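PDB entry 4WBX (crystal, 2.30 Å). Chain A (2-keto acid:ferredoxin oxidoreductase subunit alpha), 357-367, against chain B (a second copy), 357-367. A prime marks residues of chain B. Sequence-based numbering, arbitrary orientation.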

# COMPACT_ATOMS: atom_id res chain seq x y z
N TYR A 357 -29.29 -10.36 7.99
CA TYR A 357 -29.95 -11.59 8.43
C TYR A 357 -29.40 -12.19 9.70
O TYR A 357 -30.17 -12.56 10.60
CB TYR A 357 -29.89 -12.65 7.33
CG TYR A 357 -30.13 -14.04 7.85
CD1 TYR A 357 -31.42 -14.53 8.04
CD2 TYR A 357 -29.06 -14.88 8.17
CE1 TYR A 357 -31.64 -15.82 8.53
CE2 TYR A 357 -29.27 -16.15 8.67
CZ TYR A 357 -30.55 -16.62 8.84
OH TYR A 357 -30.75 -17.89 9.33
N HIS A 358 -28.08 -12.34 9.76
CA HIS A 358 -27.42 -13.00 10.89
C HIS A 358 -27.65 -12.24 12.18
O HIS A 358 -27.90 -12.84 13.20
CB HIS A 358 -25.92 -13.14 10.65
CG HIS A 358 -25.56 -14.11 9.57
ND1 HIS A 358 -25.24 -15.42 9.83
CD2 HIS A 358 -25.44 -13.95 8.23
CE1 HIS A 358 -24.96 -16.03 8.69
NE2 HIS A 358 -25.07 -15.16 7.70
N LEU A 359 -27.56 -10.91 12.13
CA LEU A 359 -27.76 -10.14 13.35
C LEU A 359 -29.19 -10.25 13.81
O LEU A 359 -29.49 -10.15 15.00
CB LEU A 359 -27.41 -8.67 13.15
CG LEU A 359 -25.94 -8.36 12.90
CD1 LEU A 359 -25.83 -7.71 11.53
CD2 LEU A 359 -25.41 -7.45 13.98
N ILE A 360 -30.08 -10.44 12.84
CA ILE A 360 -31.50 -10.57 13.16
C ILE A 360 -31.73 -11.91 13.86
O ILE A 360 -32.23 -11.93 14.99
CB ILE A 360 -32.38 -10.47 11.91
CG1 ILE A 360 -32.19 -9.11 11.22
CG2 ILE A 360 -33.83 -10.66 12.29
CD1 ILE A 360 -32.36 -7.91 12.12
N LYS A 361 -31.32 -13.01 13.23
CA LYS A 361 -31.45 -14.34 13.84
C LYS A 361 -30.76 -14.45 15.22
O LYS A 361 -31.24 -15.16 16.11
CB LYS A 361 -30.91 -15.42 12.90
CG LYS A 361 -31.11 -16.83 13.45
CD LYS A 361 -31.67 -17.80 12.42
CE LYS A 361 -32.34 -19.00 13.10
NZ LYS A 361 -32.73 -20.04 12.10
N GLU A 362 -29.64 -13.76 15.40
CA GLU A 362 -28.99 -13.77 16.71
C GLU A 362 -29.79 -12.87 17.65
O GLU A 362 -29.77 -13.05 18.87
CB GLU A 362 -27.54 -13.30 16.60
CG GLU A 362 -26.85 -13.03 17.94
CD GLU A 362 -25.45 -12.48 17.77
OE1 GLU A 362 -24.92 -12.56 16.64
OE2 GLU A 362 -24.87 -11.97 18.76
N GLY A 363 -30.51 -11.91 17.08
CA GLY A 363 -31.31 -11.01 17.89
C GLY A 363 -32.55 -11.73 18.36
O GLY A 363 -32.91 -11.68 19.53
N ALA A 364 -33.20 -12.41 17.42
CA ALA A 364 -34.38 -13.22 17.71
C ALA A 364 -33.95 -14.49 18.41
O ALA A 364 -33.57 -15.47 17.76
CB ALA A 364 -35.15 -13.54 16.43
N ASN A 365 -34.02 -14.49 19.74
CA ASN A 365 -33.52 -15.61 20.55
C ASN A 365 -34.32 -16.89 20.33
O ASN A 365 -34.71 -17.54 21.29
CB ASN A 365 -33.57 -15.26 22.04
CG ASN A 365 -32.38 -15.79 22.80
OD1 ASN A 365 -31.67 -16.66 22.31
ND2 ASN A 365 -32.16 -15.26 24.00
N GLY A 366 -34.56 -17.23 19.07
CA GLY A 366 -35.41 -18.35 18.71
C GLY A 366 -36.88 -18.03 18.66
O GLY A 366 -37.69 -18.82 18.17
N LYS A 367 -37.24 -16.84 19.15
CA LYS A 367 -38.63 -16.48 19.39
C LYS A 367 -39.38 -15.98 18.15
O LYS A 367 -40.40 -15.30 18.29
CB LYS A 367 -38.69 -15.42 20.49
CG LYS A 367 -37.95 -15.84 21.75
CD LYS A 367 -38.02 -14.78 22.82
CE LYS A 367 -37.28 -15.21 24.08
NZ LYS A 367 -38.12 -15.13 25.31
N TYR B 357 -18.38 -16.16 20.74
CA TYR B 357 -19.64 -16.01 21.46
C TYR B 357 -20.85 -15.77 20.59
O TYR B 357 -21.89 -16.41 20.78
CB TYR B 357 -19.54 -14.86 22.47
CG TYR B 357 -20.89 -14.35 22.90
CD1 TYR B 357 -21.60 -14.97 23.92
CD2 TYR B 357 -21.47 -13.24 22.28
CE1 TYR B 357 -22.85 -14.51 24.31
CE2 TYR B 357 -22.71 -12.77 22.66
CZ TYR B 357 -23.40 -13.41 23.68
OH TYR B 357 -24.63 -12.93 24.06
N HIS B 358 -20.73 -14.82 19.66
CA HIS B 358 -21.85 -14.42 18.81
C HIS B 358 -22.32 -15.57 17.95
O HIS B 358 -23.51 -15.77 17.79
CB HIS B 358 -21.48 -13.24 17.92
CG HIS B 358 -21.28 -11.95 18.66
ND1 HIS B 358 -22.27 -11.01 18.81
CD2 HIS B 358 -20.18 -11.44 19.27
CE1 HIS B 358 -21.80 -9.99 19.50
NE2 HIS B 358 -20.53 -10.22 19.79
N LEU B 359 -21.39 -16.33 17.38
CA LEU B 359 -21.79 -17.43 16.51
C LEU B 359 -22.47 -18.50 17.33
O LEU B 359 -23.32 -19.24 16.83
CB LEU B 359 -20.60 -18.04 15.79
CG LEU B 359 -19.92 -17.16 14.75
CD1 LEU B 359 -18.49 -16.95 15.18
CD2 LEU B 359 -20.00 -17.82 13.38
N ILE B 360 -22.08 -18.59 18.60
CA ILE B 360 -22.67 -19.57 19.49
C ILE B 360 -24.11 -19.17 19.80
O ILE B 360 -25.04 -19.94 19.53
CB ILE B 360 -21.87 -19.72 20.80
CG1 ILE B 360 -20.43 -20.17 20.50
CG2 ILE B 360 -22.56 -20.72 21.70
CD1 ILE B 360 -20.32 -21.41 19.64
N LYS B 361 -24.31 -17.95 20.30
CA LYS B 361 -25.66 -17.44 20.58
C LYS B 361 -26.59 -17.46 19.35
O LYS B 361 -27.80 -17.69 19.48
CB LYS B 361 -25.60 -16.02 21.16
CG LYS B 361 -26.97 -15.48 21.55
CD LYS B 361 -26.99 -14.84 22.93
CE LYS B 361 -28.40 -14.80 23.51
NZ LYS B 361 -28.45 -14.01 24.77
N GLU B 362 -26.05 -17.22 18.16
CA GLU B 362 -26.86 -17.32 16.96
C GLU B 362 -27.10 -18.79 16.64
O GLU B 362 -28.10 -19.15 16.00
CB GLU B 362 -26.20 -16.60 15.79
CG GLU B 362 -26.85 -16.85 14.43
CD GLU B 362 -26.09 -16.19 13.29
OE1 GLU B 362 -25.22 -15.34 13.58
OE2 GLU B 362 -26.35 -16.53 12.11
N GLY B 363 -26.20 -19.64 17.10
CA GLY B 363 -26.33 -21.07 16.86
C GLY B 363 -27.40 -21.62 17.78
O GLY B 363 -28.28 -22.36 17.35
N ALA B 364 -27.30 -21.25 19.05
CA ALA B 364 -28.28 -21.65 20.05
C ALA B 364 -29.54 -20.84 19.86
O ALA B 364 -29.65 -19.71 20.35
CB ALA B 364 -27.71 -21.44 21.46
N ASN B 365 -30.52 -21.42 19.15
CA ASN B 365 -31.75 -20.71 18.79
C ASN B 365 -32.59 -20.35 20.00
O ASN B 365 -33.80 -20.58 20.00
CB ASN B 365 -32.59 -21.55 17.84
CG ASN B 365 -33.26 -20.74 16.77
OD1 ASN B 365 -33.35 -19.52 16.88
ND2 ASN B 365 -33.73 -21.40 15.72
N GLY B 366 -31.96 -19.78 21.03
CA GLY B 366 -32.61 -19.50 22.29
C GLY B 366 -32.65 -20.67 23.25
O GLY B 366 -32.98 -20.50 24.43
N LYS B 367 -32.28 -21.84 22.75
CA LYS B 367 -32.48 -23.10 23.47
C LYS B 367 -31.41 -23.41 24.52
O LYS B 367 -31.25 -24.58 24.90
CB LYS B 367 -32.58 -24.24 22.47
CG LYS B 367 -33.63 -23.99 21.40
CD LYS B 367 -33.71 -25.14 20.41
CE LYS B 367 -34.76 -24.87 19.34
NZ LYS B 367 -35.76 -25.98 19.22

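How do the two helices meet? Residues 357-363 of each chain form the end of a helix, and an exact two-fold axis places the two helices 8.5 Å apart at closest approach, their directions 64° apart. The axis passes between Glu362 and Glu362′, whose CA atoms lie 4.1 Å apart, with CB of Glu362 3.7 Å from CB of Glu362′. Each CA-to-CB bond points sideways to the other stretch, and the end of the side chain then comes nearer to it. Chi1 and chi2, both t, extend the chain across the other helix, burying more surface than any other residue here.

How are the two buried glutamates accommodated? Their OE1 atoms, OE1 of Glu362 and OE1 of Glu362′, are 4.1 Å apart, a close approach of like charges. The other oxygen of each carboxylate has a donor: ND1 of His358 donates a hydrogen bond to OE2 of Glu362′ at 2.8 Å, and symmetry repeats the bond from His358′ to Glu362. The m rotamer of His358, with chi2 at -95°, sets the ring so that the carboxylate oxygen meets its edge, near the ring plane, where a ring nitrogen can donate. Histidine and glutamate sit one helical turn apart on each helix, which therefore gives one bond and receives one, and the pair of bonds straddles the axis.

What does a lysine contribute without a salt bridge across the contact? Lys361 points its CA-to-CB bond toward the other chain, and its aliphatic part does the packing: CG of Lys361 lies 4.4 Å from CG of Glu362′, and CE of Lys361 lies 3.8 Å from ND2 of Asn365′. Chi1, chi3 and chi4 are t, while chi2, at 134°, falls between wells. The long methylene chain can thus cover its neighbours.

How does the loop after the helix meet its copy? Ala364 leaves helical geometry, and Asn365 and Gly366 then meet their counterparts in a crossed register. The chi1 of Asn365, -142°, is also between wells; it brings OD1 of Asn365 to 3.0 Å from CA of Gly366′, while ND2 is hydrogen-bonded elsewhere in the structure. CA of Gly366 also makes a CA-H...O contact of 3.0 Å with the backbone O of Asn365′. Glycine suits this place twice over: an ideal CB would fall 1.8 Å from O of Asn365′, and the backbone angles, 85/-10, would jam it against the preceding carbonyl.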